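Local atomic coordinates of 4-hydroxybenzoyl-CoA thioesterase (Staphylococcus aureus, PDB entry 6FDG), a protein that probably hydrolyses acyl-CoA thioesters, acting as the DHNA-CoA thioesterase of the vitamin K2 pathway, a hotdog-fold enzyme of the 4-hydroxybenzoyl-CoA thioesterase family. Residues A[91-94]-A[100-103]; A[28-33]-A[58-63]. All blocks are in the same frame, centred on the assembly; numbering follows the deposited sequence.

Overall arrangement
Both contacts belong to one hotdog unit, the thioesterase superfamily fold in which a curved sheet wraps a long central helix. They follow one another along the chain: contact 2 sets helix 26-41 on strand 57-64, and contact 1 then joins strands 88-95 and 101-113 beside the turn of their hairpin. Their centres lie about 11 Å apart, and the sheet links them, since strand 101-113 runs antiparallel to both 88-95 and 57-64. They also touch directly: Ile94 CD1 lies 3.9 Å from Phe30 CE1, and Thr103 CG2 is 3.6 Å from Val62 CG1. Hairpin, neighbouring strand and helix thus share one apolar layer. The outer edge of strand 57-64 continues the sheet into a second subunit.

Contact 1. Residues A[91-94]-A[100-103]; sequences KYEI and ELAT
Ile94 and Thr103 sit opposite each other as an antiparallel hydrogen-bonded pair, their side chains lying alongside and pointing the same way, onto the face covered by helix 26-41. From CB outward, Ile94 follows the threonine closely: CB is 3.7 Å from Thr103 OG1, CG1 lies against Thr103 CB at 4.0 Å, and CD1 ends 3.9 Å from that same CB. With CG1 anti to the carbonyl carbon (chi1 -56°) and the chain extended to CD1, the isoleucine's long branch stays beside Thr103 to its tip. The side chain also packs on Tyr26, Trp29 and Phe30 of the helix.

The backbone is gripped unevenly. Ile94 N gives Thr103 O a nearly straight bond of 2.8 Å, N-H...O 168°, although the donor is tilted out of the carbonyl plane. Ile94 O takes two N-H groups: Ala102 N at 2.7 Å, approaching almost in line with the C=O, and Thr103 N, weakly, at 3.4 Å. Thr103 O also receives a CA-H...O contact from Glu93. On the other side of the sheet, Leu101 CD1 reaches 3.7 Å from Glu93 CB, covering the aliphatic base of that glutamate.

Two residues, Ala102 and Thr103, facing the single Ile94 make a classic beta bulge, here at the start of the second strand of the 88-95/101-113 hairpin in the hotdog sheet.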
loop_
_atom_site.group_PDB
_atom_site.type_symbol
_atom_site.label_atom_id
_atom_site.label_comp_id
_atom_site.label_asym_id
_atom_site.label_seq_id
_atom_site.Cartn_x
_atom_site.Cartn_y
_atom_site.Cartn_z
ATOM N N LYS A 91 -15.927 15.199 -7.236
ATOM C CA LYS A 91 -16.236 14.100 -8.158
ATOM C C LYS A 91 -15.102 13.955 -9.121
ATOM O O LYS A 91 -14.349 14.881 -9.460
ATOM C CB LYS A 91 -17.567 14.358 -8.902
ATOM C CG LYS A 91 -18.767 14.036 -8.033
ATOM C CD LYS A 91 -20.111 14.295 -8.702
ATOM C CE LYS A 91 -20.284 13.354 -9.854
ATOM N NZ LYS A 91 -21.805 13.086 -9.945
ATOM N N TYR A 92 -14.980 12.701 -9.607
ATOM C CA TYR A 92 -13.903 12.309 -10.488
ATOM C C TYR A 92 -14.358 11.433 -11.634
ATOM O O TYR A 92 -15.319 10.638 -11.522
ATOM C CB TYR A 92 -12.877 11.415 -9.761
ATOM C CG TYR A 92 -12.429 12.029 -8.429
ATOM C CD1 TYR A 92 -13.171 11.728 -7.257
ATOM C CD2 TYR A 92 -11.309 12.785 -8.321
ATOM C CE1 TYR A 92 -12.832 12.308 -6.032
ATOM C CE2 TYR A 92 -10.930 13.341 -7.066
ATOM C CZ TYR A 92 -11.669 13.037 -5.947
ATOM O OH TYR A 92 -11.260 13.559 -4.676
ATOM N N GLU A 93 -13.643 11.553 -12.729
ATOM C CA GLU A 93 -13.757 10.593 -13.893
ATOM C C GLU A 93 -12.365 10.208 -14.265
ATOM O O GLU A 93 -11.488 11.065 -14.387
ATOM C CB GLU A 93 -14.447 11.275 -15.113
ATOM C CG GLU A 93 -15.872 11.572 -14.891
ATOM C CD GLU A 93 -16.570 12.372 -16.021
ATOM O OE1 GLU A 93 -15.864 13.010 -16.771
ATOM O OE2 GLU A 93 -17.789 12.378 -15.926
ATOM N N ILE A 94 -12.122 8.915 -14.508
ATOM C CA ILE A 94 -10.827 8.444 -14.963
ATOM C C ILE A 94 -10.947 7.884 -16.390
ATOM O O ILE A 94 -11.834 7.040 -16.658
ATOM C CB ILE A 94 -10.245 7.337 -14.114
ATOM C CG1 ILE A 94 -10.151 7.800 -12.624
ATOM C CG2 ILE A 94 -8.911 6.893 -14.649
ATOM C CD1 ILE A 94 -9.557 6.764 -11.721
ATOM N N GLU A 100 -11.395 6.145 -23.128
ATOM C CA GLU A 100 -12.614 5.568 -22.643
ATOM C C GLU A 100 -12.796 5.878 -21.108
ATOM O O GLU A 100 -11.771 5.899 -20.418
ATOM C CB GLU A 100 -12.609 4.060 -22.778
ATOM C CG GLU A 100 -12.392 3.607 -24.234
ATOM C CD GLU A 100 -11.824 2.225 -24.452
ATOM O OE1 GLU A 100 -11.351 1.459 -23.583
ATOM O OE2 GLU A 100 -11.843 1.832 -25.706
ATOM N N LEU A 101 -14.020 6.132 -20.750
ATOM C CA LEU A 101 -14.369 6.305 -19.289
ATOM C C LEU A 101 -14.244 4.997 -18.517
ATOM O O LEU A 101 -14.988 4.008 -18.830
ATOM C CB LEU A 101 -15.725 6.852 -19.184
ATOM C CG LEU A 101 -16.169 7.156 -17.683
ATOM C CD1 LEU A 101 -15.319 8.207 -17.084
ATOM C CD2 LEU A 101 -17.642 7.408 -17.667
ATOM N N ALA A 102 -13.196 4.892 -17.689
ATOM C CA ALA A 102 -12.903 3.665 -16.942
ATOM C C ALA A 102 -13.590 3.615 -15.554
ATOM O O ALA A 102 -13.860 2.588 -14.999
ATOM C CB ALA A 102 -11.483 3.407 -16.846
ATOM N N THR A 103 -13.716 4.807 -14.939
ATOM C CA THR A 103 -14.106 4.906 -13.538
ATOM C C THR A 103 -14.706 6.240 -13.220
ATOM O O THR A 103 -14.291 7.258 -13.806
ATOM C CB THR A 103 -12.762 4.813 -12.652
ATOM O OG1 THR A 103 -11.773 4.090 -13.274
ATOM C CG2 THR A 103 -13.087 4.401 -11.289
#

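Contact 2. Residues A[28-33]-A[58-63]; sequences TWFEVA and TDLNVN
Phe30 projects from helix 28-33 toward strand 59-63 and carries the helix side of this contact, meeting three successive strand residues with one flank of its ring. Asn61 O lies at the ring's edge, in its plane, 3.7 Å from CE2, an approach that sets a carbonyl oxygen against the weakly positive rim of the phenyl group. The two apolar neighbours come obliquely. Leu60 CD1 is 4.1 Å from Phe30 CD2, while Val62 meets the ring with both methyls, CG2 3.9 Å from CE2 and CG1 4.1 Å from CZ. Leu60 arrives by its tip: its CB heads neither toward the helix nor away from it, and with CG anti to the backbone N (chi1 169°) CD1 swings nearer. The CB of Asn61 points away from the helix, and its amide hydrogen-bonds Asn61 of the second subunit.

The axes of the two short segments run at 109° and approach to 11.0 Å, a gap filled by the phenyl ring together with the Leu60 and Val62 side chains. Tyr92 of strand 88-95 stacks on Phe30; Val32 packs on strand 2-9, Ala33 on both 2-9 and 73-83. Strand 57-64 pairs with 101-113 on its inner side and, antiparallel, with the second subunit.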
loop_
_atom_site.group_PDB
_atom_site.type_symbol
_atom_site.label_atom_id
_atom_site.label_comp_id
_atom_site.label_asym_id
_atom_site.label_seq_id
_atom_site.Cartn_x
_atom_site.Cartn_y
_atom_site.Cartn_z
ATOM N N THR A 28 -6.073 6.438 -3.767
ATOM C CA THR A 28 -4.820 7.164 -3.861
ATOM C C THR A 28 -4.781 8.018 -5.107
ATOM O O THR A 28 -4.301 9.172 -5.069
ATOM C CB THR A 28 -3.602 6.239 -3.756
ATOM O OG1 THR A 28 -3.695 5.572 -2.502
ATOM C CG2 THR A 28 -2.341 6.913 -3.925
ATOM N N TRP A 29 -5.288 7.498 -6.211
ATOM C CA TRP A 29 -5.317 8.292 -7.436
ATOM C C TRP A 29 -6.290 9.449 -7.322
ATOM O O TRP A 29 -5.943 10.559 -7.777
ATOM C CB TRP A 29 -5.739 7.430 -8.633
ATOM C CG TRP A 29 -4.676 6.424 -9.039
ATOM C CD1 TRP A 29 -3.526 6.151 -8.447
ATOM C CD2 TRP A 29 -4.752 5.553 -10.188
ATOM N NE1 TRP A 29 -2.795 5.156 -9.129
ATOM C CE2 TRP A 29 -3.577 4.819 -10.214
ATOM C CE3 TRP A 29 -5.707 5.344 -11.164
ATOM C CZ2 TRP A 29 -3.238 3.910 -11.235
ATOM C CZ3 TRP A 29 -5.417 4.423 -12.182
ATOM C CH2 TRP A 29 -4.182 3.741 -12.184
ATOM N N PHE A 30 -7.423 9.275 -6.638
ATOM C CA PHE A 30 -8.339 10.419 -6.389
ATOM C C PHE A 30 -7.611 11.431 -5.538
ATOM O O PHE A 30 -7.809 12.647 -5.772
ATOM C CB PHE A 30 -9.601 9.988 -5.716
ATOM C CG PHE A 30 -10.558 9.168 -6.555
ATOM C CD1 PHE A 30 -10.460 8.959 -7.912
ATOM C CD2 PHE A 30 -11.701 8.663 -5.915
ATOM C CE1 PHE A 30 -11.422 8.213 -8.627
ATOM C CE2 PHE A 30 -12.680 7.975 -6.609
ATOM C CZ PHE A 30 -12.502 7.749 -7.978
ATOM N N GLU A 31 -6.807 11.026 -4.538
ATOM C CA GLU A 31 -6.052 11.988 -3.734
ATOM C C GLU A 31 -5.086 12.775 -4.565
ATOM O O GLU A 31 -5.002 14.020 -4.422
ATOM C CB GLU A 31 -5.351 11.222 -2.628
ATOM C CG GLU A 31 -4.344 12.057 -1.869
ATOM C CD GLU A 31 -3.458 11.136 -1.008
ATOM O OE1 GLU A 31 -2.245 10.865 -1.423
ATOM O OE2 GLU A 31 -3.895 10.798 0.134
ATOM N N VAL A 32 -4.304 12.104 -5.410
ATOM C CA VAL A 32 -3.363 12.790 -6.270
ATOM C C VAL A 32 -4.109 13.826 -7.125
ATOM O O VAL A 32 -3.680 14.980 -7.256
ATOM C CB VAL A 32 -2.597 11.773 -7.144
ATOM C CG1 VAL A 32 -1.774 12.462 -8.283
ATOM C CG2 VAL A 32 -1.684 10.962 -6.291
ATOM N N ALA A 33 -5.206 13.466 -7.685
ATOM C CA ALA A 33 -6.016 14.361 -8.515
ATOM C C ALA A 33 -6.583 15.506 -7.762
ATOM O O ALA A 33 -6.519 16.668 -8.245
ATOM C CB ALA A 33 -7.055 13.542 -9.270
ATOM N N THR A 58 -14.234 11.676 4.520
ATOM C CA THR A 58 -15.302 11.175 5.292
ATOM C C THR A 58 -16.260 10.276 4.552
ATOM O O THR A 58 -17.056 9.534 5.175
ATOM C CB THR A 58 -16.067 12.318 6.031
ATOM O OG1 THR A 58 -16.718 13.121 5.040
ATOM C CG2 THR A 58 -15.099 13.012 6.979
ATOM N N ASP A 59 -16.181 10.240 3.205
ATOM C CA ASP A 59 -17.024 9.335 2.401
ATOM C C ASP A 59 -16.304 9.105 1.145
ATOM O O ASP A 59 -15.768 10.060 0.504
ATOM C CB ASP A 59 -18.384 9.926 2.058
ATOM C CG ASP A 59 -19.323 8.971 1.529
ATOM O OD1 ASP A 59 -19.825 8.157 2.303
ATOM O OD2 ASP A 59 -19.555 8.990 0.334
ATOM N N LEU A 60 -16.248 7.888 0.645
ATOM C CA LEU A 60 -15.542 7.470 -0.576
ATOM C C LEU A 60 -16.523 6.678 -1.429
ATOM O O LEU A 60 -17.154 5.712 -0.868
ATOM C CB LEU A 60 -14.299 6.635 -0.271
ATOM C CG LEU A 60 -13.639 5.942 -1.468
ATOM C CD1 LEU A 60 -12.975 6.975 -2.404
ATOM C CD2 LEU A 60 -12.609 4.992 -0.934
ATOM N N ASN A 61 -16.637 6.947 -2.724
ATOM C CA ASN A 61 -17.397 6.126 -3.662
ATOM C C ASN A 61 -16.588 5.967 -4.874
ATOM O O ASN A 61 -15.997 6.896 -5.404
ATOM C CB ASN A 61 -18.690 6.843 -4.000
ATOM C CG ASN A 61 -19.473 7.212 -2.717
ATOM O OD1 ASN A 61 -19.370 8.370 -2.162
ATOM N ND2 ASN A 61 -20.181 6.275 -2.166
ATOM N N VAL A 62 -16.490 4.720 -5.391
ATOM C CA VAL A 62 -15.787 4.424 -6.650
ATOM C C VAL A 62 -16.669 3.483 -7.470
ATOM O O VAL A 62 -17.145 2.470 -6.923
ATOM C CB VAL A 62 -14.442 3.750 -6.484
ATOM C CG1 VAL A 62 -13.635 3.776 -7.751
ATOM C CG2 VAL A 62 -13.563 4.429 -5.330
ATOM N N ASN A 63 -16.968 3.816 -8.717
ATOM C CA ASN A 63 -17.703 2.904 -9.600
ATOM C C ASN A 63 -16.869 2.580 -10.754
ATOM O O ASN A 63 -16.507 3.492 -11.539
ATOM C CB ASN A 63 -18.940 3.605 -10.055
ATOM C CG ASN A 63 -19.883 2.663 -10.780
ATOM O OD1 ASN A 63 -19.697 2.396 -11.906
ATOM N ND2 ASN A 63 -20.760 2.014 -10.029
#